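PDB 3GZB: putative SnoaL-like polyketide cyclase from Shewanella putrefaciens, which is of unproven function but, as a SnoaL-like member of the NTF2 clan, may act as a polyketide cyclase or a related lyase. Local coordinates for residues A[23-26]-A[27-30]; A[109-112]-A[113-116]; A[67-70]-A[71-75]. All coordinates share one frame; numbering follows the deposited sequence. Where two conformers were deposited one is given.

Contact 1: A[23-26]-A[27-30]; sequences QQLA and VKYM
The flat ring of Y29 starts from a CB that rests 3.6 Å from A26 O, one turn back on the same helix. The ring itself leads away from 23-26. F44 meets it edge to face. At the rim, Y29 OH hydrogen-bonds with both Y45 OH and H138 ND1, so this buried hydroxyl has polar partners. Y29 CG lies anti to the backbone N (chi1 174°), which carries the ring off the helix toward these residues. The peptide groups of the two segments are joined by i to i+4 bonds, the pattern of an alpha helix. V27 N bonds to Q23 O at 3.0 Å. K28 N reaches Q24 O at 3.3 Å, a weak bond. Y29 N meets L25 O at 3.1 Å. M30 N bonds to A26 O at 2.9 Å. M30, a selenomethionine, also brings its CG to 3.3 Å from A26 O. Its CG is anti to its own carbonyl carbon, on the side of the backbone N (chi1 -64°), which brings it up to that oxygen. Beyond CG the chain bends twice and turns away. CB of Y29 and CG of M30 thus both pack against A26 O, which takes the M30 N-H. V27 CG2 approaches Q23 O at 3.4 Å. The polar end of Q23 is held by N89, and that of Q24 by the backbone of M19. Helix 21-34 lies against the curved sheet, as in NTF2-like folds. A26 touches V94 and L126, Y29 also touches L126, and M30 meets M96 and Y100. Q23 and V27 pack on M87 of strand 86-90. L25 touches F44 and R133, both in loops.

Contact 2: A[109-112]-A[113-116]; sequences FGKP and GKII
K111 to K114 form a type II beta turn, closed by the hydrogen bond from K114 N to K111 O at 3.3 Å. G113 takes the positive phi of this turn, and a CB there would clash with P112 O. Two apolar pairs line the inside of the bend. I116 CD1 sits over one face of the F109 ring, 3.9 Å from its centroid and 17° off the normal, a CH-pi contact. I116 CD1 is offset toward the ring's rim, 3.8 Å from F109 CD1. I116 CG1 stands between its backbone N and carbonyl carbon (chi1 64°), which sends CD1 over that ring. I116 CG2 meets K111 CB at 3.6 Å. An alanine in place of F109 would probably leave I116 CD1 without its aromatic face and open a gap beside L151 and F102. The lysine ends gather at the C terminus: K111 NZ bonds to Q154 O and L151 O, and K114 NZ makes a salt bridge with Q154 OXT. With the two NZ atoms 4.8 Å apart, the terminal carboxylate probably offsets their like charges, so charge and hydrogen bonds tie the hairpin end to the chain terminus.

Contact 3: A[67-70]-A[71-75]; sequences IDFL and ERAHQ
E71 N bonds to I67 O at 2.9 Å, and E71 CB sits 3.4 Å from the same oxygen. R72 carries the salt bridge. Its N bonds to D68 O at 3.0 Å, and its NE bonds to D68 OD2 at 2.9 Å. D68 CG lies anti to its backbone N (chi1 -166°), which turns the carboxylate toward the extended arginine chain. OD2 is met on its syn side and lies in the guanidinium plane, but NE sits out of the carboxylate plane, and the two flat groups are turned 65° apart. This i to i+4 pair lies at the surface. R72 probably offsets the charge of D68, whose OD1 is 5.2 Å from E71 OE1. A73 N bonds to F69 O at 2.9 Å, and A73 CB meets F69 CE1 loosely at 4.4 Å. H74 is the first residue off helical geometry, yet its N still bonds to L70 O at 3.0 Å. Its ring bonds through ND1 to H36, and its NE2 to a bound methylpentanediol, probably from the crystallisation liquor. Helix 63-73 packs on helix 38-42: I67 touches I42, L70 touches L41, and E71 and H74 touch Y38. F69 stacks on Y60 of strand 58-61.

The three contacts follow one another along the chain; none encloses or crosses another. Contact 1 comes first and lies wholly within helix 21-34. Contact 3 follows, where helix 63-73 ends. Contact 2 comes last and closes the tight bend that joins strand 105-106 to strand 115-129. Contacts 1 and 2 lie on opposite sides of the chain's centre, their own centres about 30 Å apart. Y45 links contacts 1 and 3, since it bonds to Y29 and touches I67 and L70. Beyond contact 3, Q75 O bonds to Q108, next to contact 2. Contact 1 sits against the sheet, contact 3 against helix 38-42, and contact 2 against the C-terminal helix 144-151.

Contact 1: A[23-26]-A[27-30]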
ATOM      1  N   GLN A  23       3.195  11.129  -9.975  1.00  7.76           N
ATOM      2  CA  GLN A  23       4.194  10.977  -8.910  1.00  8.43           C
ATOM      3  C   GLN A  23       4.822  12.313  -8.489  1.00  8.27           C
ATOM      4  O   GLN A  23       5.005  12.536  -7.301  1.00  8.68           O
ATOM      5  CB  GLN A  23       5.249   9.960  -9.301  1.00  9.44           C
ATOM      6  CG  GLN A  23       4.737   8.520  -9.471  1.00  9.41           C
ATOM      7  CD  GLN A  23       5.867   7.561  -9.818  1.00  7.99           C
ATOM      8  OE1 GLN A  23       7.021   7.789  -9.470  1.00 10.15           O
ATOM      9  NE2 GLN A  23       5.530   6.470 -10.520  1.00 10.07           N
ATOM     10  N   GLN A  24       5.105  13.211  -9.435  1.00  8.55           N
ATOM     11  CA  GLN A  24       5.739  14.481  -9.114  1.00  6.98           C
ATOM     12  C   GLN A  24       4.827  15.283  -8.204  1.00  8.14           C
ATOM     13  O   GLN A  24       5.295  15.920  -7.265  1.00  9.36           O
ATOM     14  CB  GLN A  24       6.071  15.262 -10.389  1.00  6.74           C
ATOM     15  CG  GLN A  24       7.163  14.667 -11.248  1.00  7.94           C
ATOM     16  CD  GLN A  24       7.614  15.576 -12.350  1.00 11.79           C
ATOM     17  OE1 GLN A  24       7.843  16.787 -12.108  1.00 10.49           O
ATOM     18  NE2 GLN A  24       7.754  15.023 -13.550  1.00 10.17           N
ATOM     19  N   LEU A  25       3.545  15.231  -8.476  1.00  8.96           N
ATOM     20  CA  LEU A  25       2.605  15.959  -7.623  1.00  8.70           C
ATOM     21  C   LEU A  25       2.507  15.347  -6.224  1.00 11.15           C
ATOM     22  O   LEU A  25       2.436  16.062  -5.235  1.00 10.37           O
ATOM     23  CB  LEU A  25       1.228  16.073  -8.286  1.00  8.52           C
ATOM     24  CG  LEU A  25       0.226  17.020  -7.607  1.00  9.37           C
ATOM     25  CD1 LEU A  25       0.750  18.491  -7.584  1.00 11.54           C
ATOM     26  CD2 LEU A  25      -1.161  16.940  -8.274  1.00 12.45           C
ATOM     27  N   ALA A  26       2.534  14.013  -6.147  1.00  9.21           N
ATOM     28  CA  ALA A  26       2.535  13.339  -4.883  1.00  7.58           C
ATOM     29  C   ALA A  26       3.722  13.772  -4.053  1.00  8.80           C
ATOM     30  O   ALA A  26       3.572  13.937  -2.841  1.00  9.27           O
ATOM     31  CB  ALA A  26       2.579  11.812  -5.096  1.00  8.87           C
ATOM     32  N   VAL A  27       4.903  13.928  -4.660  1.00  8.28           N
ATOM     33  CA  VAL A  27       6.069  14.380  -3.920  1.00  9.33           C
ATOM     34  C   VAL A  27       5.819  15.753  -3.267  1.00  9.51           C
ATOM     35  O   VAL A  27       6.149  15.981  -2.079  1.00  9.47           O
ATOM     36  CB  VAL A  27       7.321  14.395  -4.793  1.00  9.35           C
ATOM     37  CG1 VAL A  27       8.519  15.021  -4.075  1.00 10.85           C
ATOM     38  CG2 VAL A  27       7.667  12.956  -5.300  1.00 11.84           C
ATOM     39  N   LYS A  28       5.256  16.689  -4.007  1.00  9.63           N
ATOM     40  CA  LYS A  28       4.933  18.028  -3.466  0.50  8.75           C
ATOM     41  C   LYS A  28       4.015  17.941  -2.256  1.00 10.05           C
ATOM     42  O   LYS A  28       4.236  18.600  -1.231  1.00  9.54           O
ATOM     43  CB  LYS A  28       4.279  18.895  -4.547  0.50 11.16           C
ATOM     44  CG  LYS A  28       5.191  19.134  -5.766  0.50 11.79           C
ATOM     45  CD  LYS A  28       4.703  20.274  -6.578  0.50 19.90           C
ATOM     46  CE  LYS A  28       5.747  20.768  -7.554  0.50 20.85           C
ATOM     47  NZ  LYS A  28       5.289  22.062  -8.095  0.50 18.57           N
ATOM     48  N   TYR A  29       2.977  17.138  -2.399  1.00  8.52           N
ATOM     49  CA  TYR A  29       2.038  16.922  -1.271  1.00  8.89           C
ATOM     50  C   TYR A  29       2.706  16.333  -0.036  1.00  9.89           C
ATOM     51  O   TYR A  29       2.528  16.846   1.068  1.00  9.19           O
ATOM     52  CB  TYR A  29       0.889  16.088  -1.732  1.00  9.25           C
ATOM     53  CG  TYR A  29      -0.088  15.647  -0.662  1.00  8.73           C
ATOM     54  CD1 TYR A  29      -1.141  16.442  -0.286  1.00  8.94           C
ATOM     55  CD2 TYR A  29       0.043  14.433  -0.022  1.00  9.47           C
ATOM     56  CE1 TYR A  29      -2.075  15.979   0.641  1.00  9.72           C
ATOM     57  CE2 TYR A  29      -0.853  13.979   0.908  1.00 11.24           C
ATOM     58  CZ  TYR A  29      -1.902  14.767   1.266  1.00 10.14           C
ATOM     59  OH  TYR A  29      -2.861  14.344   2.166  1.00 10.01           O
HETATM   60  N   MSE A  30       3.492  15.259  -0.238  1.00  7.49           N
HETATM   61  CA  MSE A  30       4.131  14.611   0.887  1.00  7.92           C
HETATM   62  C   MSE A  30       5.193  15.509   1.539  1.00 10.24           C
HETATM   63  O   MSE A  30       5.399  15.420   2.749  1.00  9.80           O
HETATM   64  CB  MSE A  30       4.730  13.284   0.473  1.00  7.98           C
HETATM   65  CG  MSE A  30       3.717  12.282   0.022  1.00  6.98           C
HETATM   66 SE   MSE A  30       2.372  11.788   1.315  0.75  9.45          SE
HETATM   67  CE  MSE A  30       3.511  11.157   2.746  1.00 18.16           C
TER

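Contact 2: A[109-112]-A[113-116]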
ATOM      1  N   PHE A 109       3.899  10.698  21.427  1.00 13.75           N
ATOM      2  CA  PHE A 109       4.158   9.265  21.367  1.00 11.62           C
ATOM      3  C   PHE A 109       4.067   8.608  22.756  1.00 13.90           C
ATOM      4  O   PHE A 109       4.559   7.488  22.926  1.00 16.54           O
ATOM      5  CB  PHE A 109       5.550   9.020  20.769  1.00 14.10           C
ATOM      6  CG  PHE A 109       5.677   9.442  19.343  1.00 14.25           C
ATOM      7  CD1 PHE A 109       6.027  10.758  19.021  1.00 17.73           C
ATOM      8  CD2 PHE A 109       5.412   8.548  18.334  1.00 17.37           C
ATOM      9  CE1 PHE A 109       6.129  11.126  17.676  1.00 17.03           C
ATOM     10  CE2 PHE A 109       5.504   8.931  17.007  1.00 17.94           C
ATOM     11  CZ  PHE A 109       5.882  10.216  16.715  1.00 16.21           C
ATOM     12  N   GLY A 110       3.479   9.289  23.736  1.00 16.30           N
ATOM     13  CA  GLY A 110       3.412   8.739  25.105  1.00 14.56           C
ATOM     14  C   GLY A 110       4.704   8.770  25.919  1.00 18.05           C
ATOM     15  O   GLY A 110       4.819   8.047  26.902  1.00 16.39           O
ATOM     16  N   LYS A 111       5.665   9.605  25.515  1.00 15.53           N
ATOM     17  CA  LYS A 111       6.985   9.695  26.133  1.00 15.83           C
ATOM     18  C   LYS A 111       7.306  11.149  26.486  1.00 16.79           C
ATOM     19  O   LYS A 111       8.250  11.736  25.977  1.00 15.52           O
ATOM     20  CB  LYS A 111       8.065   9.097  25.226  1.00 14.87           C
ATOM     21  CG  LYS A 111       7.831   7.634  24.869  1.00 13.23           C
ATOM     22  CD  LYS A 111       8.007   6.677  26.000  1.00 18.59           C
ATOM     23  CE  LYS A 111       7.678   5.269  25.515  1.00 17.02           C
ATOM     24  NZ  LYS A 111       8.059   4.210  26.479  1.00 18.77           N
ATOM     25  N   PRO A 112       6.486  11.749  27.359  1.00 17.36           N
ATOM     26  CA  PRO A 112       6.737  13.155  27.698  1.00 16.63           C
ATOM     27  C   PRO A 112       8.109  13.398  28.369  1.00 16.64           C
ATOM     28  O   PRO A 112       8.610  12.586  29.168  1.00 16.87           O
ATOM     29  CB  PRO A 112       5.589  13.492  28.662  1.00 19.95           C
ATOM     30  CG  PRO A 112       5.238  12.158  29.300  1.00 18.67           C
ATOM     31  CD  PRO A 112       5.352  11.195  28.123  1.00 19.88           C
ATOM     32  N   GLY A 113       8.720  14.520  27.994  1.00 15.49           N
ATOM     33  CA  GLY A 113      10.010  14.920  28.518  1.00 14.18           C
ATOM     34  C   GLY A 113      11.192  14.124  28.002  1.00 17.29           C
ATOM     35  O   GLY A 113      12.302  14.295  28.490  1.00 17.76           O
ATOM     36  N   LYS A 114      10.944  13.250  27.026  1.00 15.64           N
ATOM     37  CA  LYS A 114      11.989  12.464  26.377  1.00 15.09           C
ATOM     38  C   LYS A 114      12.039  12.805  24.909  1.00 14.18           C
ATOM     39  O   LYS A 114      11.091  13.356  24.337  1.00 16.85           O
ATOM     40  CB  LYS A 114      11.668  10.964  26.485  1.00 17.57           C
ATOM     41  CG  LYS A 114      11.851  10.378  27.862  1.00 26.80           C
ATOM     42  CD  LYS A 114      11.232   8.980  27.907  1.00 30.56           C
ATOM     43  CE  LYS A 114      11.788   8.117  29.030  1.00 35.76           C
ATOM     44  NZ  LYS A 114      11.310   6.694  28.905  1.00 31.60           N
ATOM     45  N   ILE A 115      13.160  12.435  24.311  1.00 14.41           N
ATOM     46  CA  ILE A 115      13.355  12.474  22.864  1.00 14.65           C
ATOM     47  C   ILE A 115      13.219  11.038  22.356  1.00 14.75           C
ATOM     48  O   ILE A 115      13.831  10.107  22.911  1.00 16.04           O
ATOM     49  CB  ILE A 115      14.743  13.062  22.459  1.00 15.90           C
ATOM     50  CG1 ILE A 115      14.904  14.510  22.958  1.00 17.93           C
ATOM     51  CG2 ILE A 115      14.950  12.977  20.943  1.00 18.64           C
ATOM     52  CD1 ILE A 115      13.841  15.474  22.454  1.00 22.75           C
ATOM     53  N   ILE A 116      12.379  10.868  21.336  1.00 10.73           N
ATOM     54  CA  ILE A 116      12.116   9.556  20.737  1.00 11.09           C
ATOM     55  C   ILE A 116      12.683   9.515  19.327  1.00 11.45           C
ATOM     56  O   ILE A 116      12.967  10.542  18.690  1.00 10.81           O
ATOM     57  CB  ILE A 116      10.596   9.126  20.789  1.00 13.56           C
ATOM     58  CG1 ILE A 116       9.692  10.042  19.977  1.00 16.08           C
ATOM     59  CG2 ILE A 116      10.175   8.953  22.265  1.00 17.47           C
ATOM     60  CD1 ILE A 116       9.695   9.845  18.411  1.00 15.25           C
TER

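Contact 3: A[67-70]-A[71-75]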
ATOM      1  N   ILE A  67      -7.283  19.192   8.044  1.00  6.91           N
ATOM      2  CA  ILE A  67      -6.215  20.089   8.514  1.00  7.44           C
ATOM      3  C   ILE A  67      -6.259  20.238  10.029  1.00  8.24           C
ATOM      4  O   ILE A  67      -5.234  20.242  10.715  1.00  9.39           O
ATOM      5  CB  ILE A  67      -6.240  21.454   7.799  1.00  9.42           C
ATOM      6  CG1 ILE A  67      -5.899  21.287   6.304  1.00 11.66           C
ATOM      7  CG2 ILE A  67      -5.290  22.500   8.482  1.00 10.84           C
ATOM      8  CD1 ILE A  67      -4.416  21.063   5.983  1.00 12.84           C
ATOM      9  N   ASP A  68      -7.461  20.410  10.593  1.00  7.88           N
ATOM     10  CA  ASP A  68      -7.520  20.524  12.050  1.00  8.55           C
ATOM     11  C   ASP A  68      -7.015  19.270  12.765  1.00  7.86           C
ATOM     12  O   ASP A  68      -6.282  19.388  13.740  1.00  8.53           O
ATOM     13  CB  ASP A  68      -8.947  20.864  12.526  1.00  7.84           C
ATOM     14  CG  ASP A  68      -8.980  21.303  13.947  1.00 10.75           C
ATOM     15  OD1 ASP A  68      -8.590  22.467  14.186  1.00 13.49           O
ATOM     16  OD2 ASP A  68      -9.393  20.532  14.838  1.00 12.43           O
ATOM     17  N   PHE A  69      -7.414  18.099  12.300  1.00  8.38           N
ATOM     18  CA  PHE A  69      -6.933  16.838  12.845  1.00  8.26           C
ATOM     19  C   PHE A  69      -5.403  16.736  12.756  1.00  9.08           C
ATOM     20  O   PHE A  69      -4.748  16.372  13.749  1.00  8.85           O
ATOM     21  CB  PHE A  69      -7.671  15.664  12.166  1.00  9.15           C
ATOM     22  CG  PHE A  69      -6.819  14.453  11.900  1.00 10.44           C
ATOM     23  CD1 PHE A  69      -6.457  13.606  12.901  1.00 13.24           C
ATOM     24  CD2 PHE A  69      -6.407  14.187  10.627  1.00 14.17           C
ATOM     25  CE1 PHE A  69      -5.662  12.494  12.627  1.00 16.70           C
ATOM     26  CE2 PHE A  69      -5.584  13.081  10.344  1.00 14.56           C
ATOM     27  CZ  PHE A  69      -5.230  12.252  11.345  1.00 16.86           C
ATOM     28  N   LEU A  70      -4.849  17.076  11.605  1.00  9.26           N
ATOM     29  CA  LEU A  70      -3.371  16.993  11.397  1.00  8.11           C
ATOM     30  C   LEU A  70      -2.652  17.952  12.326  1.00  9.46           C
ATOM     31  O   LEU A  70      -1.674  17.555  12.982  1.00  9.72           O
ATOM     32  CB  LEU A  70      -3.019  17.297   9.958  1.00  8.69           C
ATOM     33  CG  LEU A  70      -3.462  16.277   8.951  1.00 10.56           C
ATOM     34  CD1 LEU A  70      -3.189  16.813   7.502  1.00 10.00           C
ATOM     35  CD2 LEU A  70      -2.725  14.930   9.200  1.00 11.55           C
ATOM     36  N   GLU A  71      -3.143  19.188  12.395  1.00  8.18           N
ATOM     37  CA  GLU A  71      -2.458  20.202  13.205  1.00  7.87           C
ATOM     38  C   GLU A  71      -2.458  19.791  14.668  1.00  8.68           C
ATOM     39  O   GLU A  71      -1.436  19.899  15.390  1.00  9.59           O
ATOM     40  CB  GLU A  71      -3.056  21.606  13.006  1.00 10.06           C
ATOM     41  CG  GLU A  71      -2.160  22.679  13.579  1.00 14.59           C
ATOM     42  CD  GLU A  71      -2.621  24.095  13.252  1.00 26.16           C
ATOM     43  OE1 GLU A  71      -3.835  24.295  13.021  1.00 22.57           O
ATOM     44  OE2 GLU A  71      -1.751  25.006  13.254  1.00 33.57           O
ATOM     45  N   ARG A  72      -3.607  19.358  15.152  1.00  7.78           N
ATOM     46  CA  ARG A  72      -3.708  18.882  16.543  1.00  8.02           C
ATOM     47  C   ARG A  72      -2.831  17.634  16.817  1.00  9.11           C
ATOM     48  O   ARG A  72      -2.107  17.581  17.815  1.00  9.77           O
ATOM     49  CB  ARG A  72      -5.140  18.622  16.972  1.00  9.12           C
ATOM     50  CG  ARG A  72      -5.983  19.857  17.048  1.00  8.73           C
ATOM     51  CD  ARG A  72      -7.424  19.520  17.421  1.00  9.81           C
ATOM     52  NE  ARG A  72      -8.275  20.683  17.492  1.00  9.88           N
ATOM     53  CZ  ARG A  72      -8.395  21.476  18.554  1.00 13.20           C
ATOM     54  NH1 ARG A  72      -7.678  21.258  19.655  1.00 15.77           N
ATOM     55  NH2 ARG A  72      -9.248  22.519  18.532  1.00 14.59           N
ATOM     56  N   ALA A  73      -2.874  16.666  15.926  1.00  8.94           N
ATOM     57  CA  ALA A  73      -2.108  15.445  16.106  1.00  9.52           C
ATOM     58  C   ALA A  73      -0.595  15.727  16.184  1.00 10.84           C
ATOM     59  O   ALA A  73       0.129  14.997  16.870  1.00 11.53           O
ATOM     60  CB  ALA A  73      -2.445  14.451  14.975  1.00  9.13           C
ATOM     61  N   HIS A  74      -0.139  16.760  15.476  1.00  9.40           N
ATOM     62  CA  HIS A  74       1.291  17.057  15.381  1.00  8.62           C
ATOM     63  C   HIS A  74       1.804  18.182  16.252  1.00  8.85           C
ATOM     64  O   HIS A  74       2.929  18.650  16.043  1.00 10.02           O
ATOM     65  CB  HIS A  74       1.658  17.241  13.915  1.00 10.34           C
ATOM     66  CG  HIS A  74       1.722  15.945  13.185  1.00 12.53           C
ATOM     67  ND1 HIS A  74       2.889  15.432  12.649  1.00  9.43           N
ATOM     68  CD2 HIS A  74       0.755  15.039  12.901  1.00 21.33           C
ATOM     69  CE1 HIS A  74       2.645  14.258  12.104  1.00 11.20           C
ATOM     70  NE2 HIS A  74       1.354  13.994  12.224  1.00 20.60           N
ATOM     71  N   GLN A  75       1.001  18.632  17.210  1.00  8.75           N
ATOM     72  CA  GLN A  75       1.489  19.616  18.170  1.00  8.94           C
ATOM     73  C   GLN A  75       2.796  19.157  18.750  1.00 10.04           C
ATOM     74  O   GLN A  75       2.861  18.083  19.339  1.00 10.45           O
ATOM     75  CB  GLN A  75       0.455  19.875  19.272  1.00  7.38           C
ATOM     76  CG  GLN A  75       0.992  20.852  20.310  1.00  8.43           C
ATOM     77  CD  GLN A  75       0.105  21.258  21.460  1.00  9.75           C
ATOM     78  OE1 GLN A  75       0.595  21.968  22.354  1.00  9.34           O
ATOM     79  NE2 GLN A  75      -1.127  20.792  21.509  1.00  8.83           N
TER